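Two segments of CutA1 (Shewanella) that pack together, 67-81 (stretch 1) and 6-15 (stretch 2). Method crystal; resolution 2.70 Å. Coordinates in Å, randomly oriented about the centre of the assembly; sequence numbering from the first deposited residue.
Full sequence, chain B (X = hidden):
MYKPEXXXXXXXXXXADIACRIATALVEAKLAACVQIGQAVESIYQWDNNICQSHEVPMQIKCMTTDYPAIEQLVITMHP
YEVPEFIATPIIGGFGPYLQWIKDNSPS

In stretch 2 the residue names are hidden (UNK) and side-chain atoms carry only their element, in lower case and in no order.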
# COMPACT_ATOMS: atom_id res chain seq x y z
N ASP B 67 -18.50 -7.32 -3.16
CA ASP B 67 -18.42 -8.10 -1.94
C ASP B 67 -18.13 -7.24 -0.72
O ASP B 67 -18.11 -7.75 0.39
CB ASP B 67 -17.32 -9.16 -2.03
CG ASP B 67 -17.43 -10.02 -3.26
OD1 ASP B 67 -18.51 -10.60 -3.51
OD2 ASP B 67 -16.39 -10.20 -3.92
N TYR B 68 -17.84 -5.96 -0.93
CA TYR B 68 -17.27 -5.15 0.14
C TYR B 68 -18.05 -5.25 1.45
O TYR B 68 -17.46 -5.54 2.50
CB TYR B 68 -17.05 -3.68 -0.26
CG TYR B 68 -16.62 -2.82 0.91
CD1 TYR B 68 -15.28 -2.73 1.27
CD2 TYR B 68 -17.58 -2.23 1.75
CE1 TYR B 68 -14.89 -2.02 2.42
CE2 TYR B 68 -17.20 -1.53 2.90
CZ TYR B 68 -15.86 -1.43 3.22
OH TYR B 68 -15.49 -0.74 4.35
N PRO B 69 -19.38 -5.05 1.40
CA PRO B 69 -20.14 -5.01 2.66
C PRO B 69 -20.00 -6.27 3.52
O PRO B 69 -19.99 -6.17 4.75
CB PRO B 69 -21.58 -4.81 2.18
CG PRO B 69 -21.43 -4.08 0.89
CD PRO B 69 -20.23 -4.72 0.25
N ALA B 70 -19.84 -7.42 2.89
CA ALA B 70 -19.66 -8.67 3.61
C ALA B 70 -18.23 -8.82 4.17
O ALA B 70 -18.04 -9.38 5.25
CB ALA B 70 -20.01 -9.86 2.71
N ILE B 71 -17.24 -8.34 3.42
CA ILE B 71 -15.86 -8.33 3.89
C ILE B 71 -15.69 -7.45 5.14
O ILE B 71 -15.23 -7.92 6.19
CB ILE B 71 -14.91 -7.89 2.79
CG1 ILE B 71 -15.08 -8.84 1.59
CG2 ILE B 71 -13.45 -7.90 3.30
CD1 ILE B 71 -14.35 -8.42 0.32
N GLU B 72 -16.18 -6.22 5.06
CA GLU B 72 -16.18 -5.36 6.22
C GLU B 72 -16.87 -6.03 7.41
O GLU B 72 -16.33 -6.03 8.52
CB GLU B 72 -16.90 -4.07 5.90
CG GLU B 72 -17.01 -3.19 7.09
CD GLU B 72 -17.70 -1.91 6.78
OE1 GLU B 72 -18.91 -1.84 7.04
OE2 GLU B 72 -17.03 -1.00 6.23
N GLN B 73 -18.08 -6.52 7.17
CA GLN B 73 -18.83 -7.21 8.20
C GLN B 73 -18.04 -8.35 8.83
O GLN B 73 -17.80 -8.36 10.02
CB GLN B 73 -20.18 -7.69 7.66
CG GLN B 73 -21.23 -7.98 8.74
CD GLN B 73 -21.33 -6.85 9.75
OE1 GLN B 73 -20.80 -6.95 10.86
NE2 GLN B 73 -21.94 -5.74 9.35
N LEU B 74 -17.51 -9.24 8.00
CA LEU B 74 -16.69 -10.33 8.49
C LEU B 74 -15.43 -9.86 9.23
O LEU B 74 -15.14 -10.33 10.34
CB LEU B 74 -16.34 -11.30 7.35
CG LEU B 74 -15.67 -12.62 7.74
CD1 LEU B 74 -16.43 -13.27 8.87
CD2 LEU B 74 -15.60 -13.59 6.58
N VAL B 75 -14.66 -8.97 8.62
CA VAL B 75 -13.39 -8.58 9.21
C VAL B 75 -13.63 -7.85 10.53
O VAL B 75 -13.06 -8.24 11.56
CB VAL B 75 -12.49 -7.75 8.26
CG1 VAL B 75 -11.27 -7.22 9.01
CG2 VAL B 75 -12.05 -8.58 7.07
N ILE B 76 -14.53 -6.87 10.51
CA ILE B 76 -14.79 -6.06 11.68
C ILE B 76 -15.22 -6.92 12.87
O ILE B 76 -14.71 -6.76 13.97
CB ILE B 76 -15.83 -4.94 11.41
CG1 ILE B 76 -15.16 -3.67 10.89
CG2 ILE B 76 -16.62 -4.60 12.67
CD1 ILE B 76 -14.01 -3.92 9.94
N THR B 77 -16.15 -7.86 12.64
CA THR B 77 -16.61 -8.73 13.71
C THR B 77 -15.62 -9.79 14.24
O THR B 77 -15.64 -10.12 15.43
CB THR B 77 -18.06 -9.29 13.53
OG1 THR B 77 -18.06 -10.71 13.71
CG2 THR B 77 -18.66 -8.95 12.19
N MET B 78 -14.73 -10.26 13.39
CA MET B 78 -13.67 -11.18 13.83
C MET B 78 -12.54 -10.47 14.55
O MET B 78 -11.83 -11.09 15.32
CB MET B 78 -13.11 -11.97 12.65
CG MET B 78 -14.14 -12.85 11.99
SD MET B 78 -13.47 -14.04 10.83
CE MET B 78 -12.32 -14.99 11.85
N HIS B 79 -12.33 -9.20 14.24
CA HIS B 79 -11.28 -8.42 14.87
C HIS B 79 -11.60 -8.18 16.34
O HIS B 79 -12.76 -7.95 16.70
CB HIS B 79 -11.15 -7.08 14.13
CG HIS B 79 -9.86 -6.37 14.39
ND1 HIS B 79 -8.83 -6.34 13.48
CD2 HIS B 79 -9.45 -5.64 15.46
CE1 HIS B 79 -7.84 -5.61 13.96
NE2 HIS B 79 -8.19 -5.18 15.16
N PRO B 80 -10.56 -8.16 17.19
CA PRO B 80 -10.83 -8.02 18.62
C PRO B 80 -11.15 -6.61 19.06
O PRO B 80 -11.81 -6.44 20.08
CB PRO B 80 -9.54 -8.52 19.31
CG PRO B 80 -8.54 -8.74 18.25
CD PRO B 80 -9.23 -8.74 16.91
N TYR B 81 -10.70 -5.60 18.31
CA TYR B 81 -10.99 -4.20 18.64
C TYR B 81 -12.34 -3.74 18.05
O TYR B 81 -12.70 -4.12 16.95
CB TYR B 81 -9.93 -3.25 18.13
CG TYR B 81 -8.50 -3.56 18.48
CD1 TYR B 81 -7.48 -3.11 17.65
CD2 TYR B 81 -8.16 -4.18 19.67
CE1 TYR B 81 -6.17 -3.35 17.93
CE2 TYR B 81 -6.82 -4.41 20.00
CZ TYR B 81 -5.83 -3.98 19.11
OH TYR B 81 -4.49 -4.22 19.35
N UNK B 6 -13.23 -3.03 -8.47
CA UNK B 6 -12.44 -3.76 -7.50
C UNK B 6 -11.73 -2.84 -6.53
O UNK B 6 -11.42 -1.69 -6.88
o UNK B 6 -10.89 -5.12 -10.98
c UNK B 6 -11.37 -6.03 -10.31
c UNK B 6 -11.44 -4.65 -8.22
n UNK B 6 -11.25 -7.30 -10.63
c UNK B 6 -12.10 -5.74 -9.03
N UNK B 7 -11.53 -3.33 -5.31
CA UNK B 7 -10.84 -2.57 -4.28
C UNK B 7 -9.55 -3.22 -3.82
O UNK B 7 -9.41 -4.43 -3.83
c UNK B 7 -13.03 -0.24 -3.54
c UNK B 7 -14.03 -2.09 -2.14
c UNK B 7 -13.12 -1.75 -3.30
c UNK B 7 -11.74 -2.35 -3.07
N UNK B 8 -8.63 -2.38 -3.37
CA UNK B 8 -7.58 -2.79 -2.45
C UNK B 8 -7.88 -2.29 -1.04
O UNK B 8 -8.02 -1.10 -0.82
c UNK B 8 -3.74 -1.97 -2.88
c UNK B 8 -4.84 -4.15 -2.29
c UNK B 8 -6.24 -2.23 -2.94
c UNK B 8 -4.96 -2.66 -2.25
N UNK B 9 -8.01 -3.22 -0.11
CA UNK B 9 -8.31 -2.91 1.29
C UNK B 9 -7.08 -3.08 2.16
O UNK B 9 -6.37 -4.08 2.05
c UNK B 9 -9.57 -3.63 3.36
c UNK B 9 -11.90 -4.38 1.58
c UNK B 9 -10.73 -3.52 1.11
c UNK B 9 -9.42 -3.82 1.83
N UNK B 10 -6.83 -2.09 3.01
CA UNK B 10 -5.74 -2.19 3.99
C UNK B 10 -6.35 -2.35 5.35
O UNK B 10 -7.29 -1.65 5.71
c UNK B 10 -4.69 -0.05 1.66
c UNK B 10 -2.72 -0.37 0.31
c UNK B 10 -4.85 -0.94 3.98
c UNK B 10 -2.12 -1.04 1.38
c UNK B 10 -4.00 0.13 0.45
c UNK B 10 -2.82 -1.23 2.56
c UNK B 10 -4.10 -0.73 2.71
N UNK B 11 -5.75 -3.22 6.15
CA UNK B 11 -6.19 -3.39 7.53
C UNK B 11 -5.06 -4.02 8.33
O UNK B 11 -3.98 -4.22 7.83
c UNK B 11 -7.23 -5.66 7.19
o UNK B 11 -7.95 -4.24 8.96
c UNK B 11 -7.48 -4.24 7.61
N UNK B 12 -5.33 -4.36 9.57
CA UNK B 12 -4.27 -4.56 10.54
C UNK B 12 -4.82 -5.50 11.59
O UNK B 12 -5.99 -5.44 11.89
o UNK B 12 -2.51 -2.91 10.93
c UNK B 12 -3.89 -3.21 11.17
c UNK B 12 -4.20 -3.21 12.65
N UNK B 13 -4.02 -6.44 12.06
CA UNK B 13 -4.42 -7.29 13.17
C UNK B 13 -3.38 -7.24 14.28
O UNK B 13 -2.21 -7.02 13.99
s UNK B 13 -6.09 -9.02 11.75
c UNK B 13 -4.59 -8.73 12.70
N UNK B 14 -3.79 -7.50 15.54
CA UNK B 14 -2.88 -7.39 16.68
C UNK B 14 -1.77 -8.43 16.68
O UNK B 14 -0.74 -8.20 17.29
c UNK B 14 -3.79 -7.60 17.88
c UNK B 14 -5.18 -7.65 15.99
c UNK B 14 -5.12 -7.15 17.41
N UNK B 15 -1.97 -9.53 15.98
CA UNK B 15 -0.88 -10.45 15.71
C UNK B 15 -1.19 -11.32 14.50
O UNK B 15 -2.29 -11.25 13.95
c UNK B 15 -0.62 -11.33 16.92
o UNK B 15 -2.45 -12.00 18.25
c UNK B 15 -1.78 -12.23 17.22
o UNK B 15 -2.05 -13.15 16.41

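Position 6 opens the strand with five side-chain atoms in an unbranched run of three carbons, the third of which carries one oxygen and one nitrogen; none of them reaches stretch 1. This terminal amide on a three-carbon chain is that of glutamine, Gln6.

At position 7 there are four carbons, forked at the second, so the branch lies one carbon beyond CB, and one of the forked carbons approaches the Tyr68 ring. This is leucine. Leu7 directs its CA-to-CB bond toward the helix, and its CD1 lies 3.7 Å from CD1 of Tyr68, an apolar contact at the start of the interface.

Position 8 has the same four carbons with the same fork at the second, but the alternation of the strand takes them out of reach of the helix. It is again leucine, and Leu8 is buried.

Four carbons also make up position 9, but here the fork is at CB and one arm is two carbons long. The end of the longer arm approaches both Tyr68 and Ile71. Branching at CB with unequal arms identifies isoleucine. CD1 of Ile9 is 3.8 Å from Tyr68 CD1, at the edge of the tyrosine ring, and 4.2 Å from Ile71 CG2; its extended m, t rotamer carries this methyl to the helix.

Position 10 shows one carbon followed by a ring of six carbons with no further atom attached, and does not touch stretch 1. The ring defines phenylalanine, Phe10.

A single carbon carrying one oxygen and one carbon is found at position 11, where the oxygen lies near Val75. The pattern belongs to threonine. The CA-to-CB bond of Thr11 points toward the helix, and its OG1 is 4.5 Å from Val75 CG1; the hydroxyl is hydrogen-bonded elsewhere in the structure.

Position 12 repeats this pattern, and its backbone O lies near the edge of the His79 ring. It is also threonine. The CA-to-CB bond of Thr12 points sideways.

One carbon and then one sulfur make up position 13, the sulfur lying obliquely to the His79 ring. This is cysteine. Cys13 SG lies 5.0 Å from the centroid of the His79 ring, in a sulfur-aromatic arrangement.

At position 14 three carbons close a ring onto the backbone nitrogen, and they meet residues 79 to 81. Only proline has this ring. CG of Pro14 is 3.9 Å from Pro80 CG and 3.6 Å from Tyr81 OH, while its CD lies beside the His79 ring.

Position 15 has two carbons, the second bearing two oxygens, and makes no contact with stretch 1. A carboxylate on so short a chain is aspartate; Asp15 caps the helix that follows.

The helix and strand run nearly parallel, at 20°, with axes 10.7 Å apart. Alternate strand residues Leu7, Ile9 and Thr11 face Tyr68, Ile71 and Val75, which recur every three or four residues along one side of the helix. Beyond the helix, His79, Pro80 and Tyr81 gather around Pro14, which has the largest area covered by the opposite stretch. Apolar packing dominates at Tyr68 and Ile71 and again around Pro14, and no clear hydrogen bond joins the two segments.

Stretch 2 6-15: QLLIFTTCPD
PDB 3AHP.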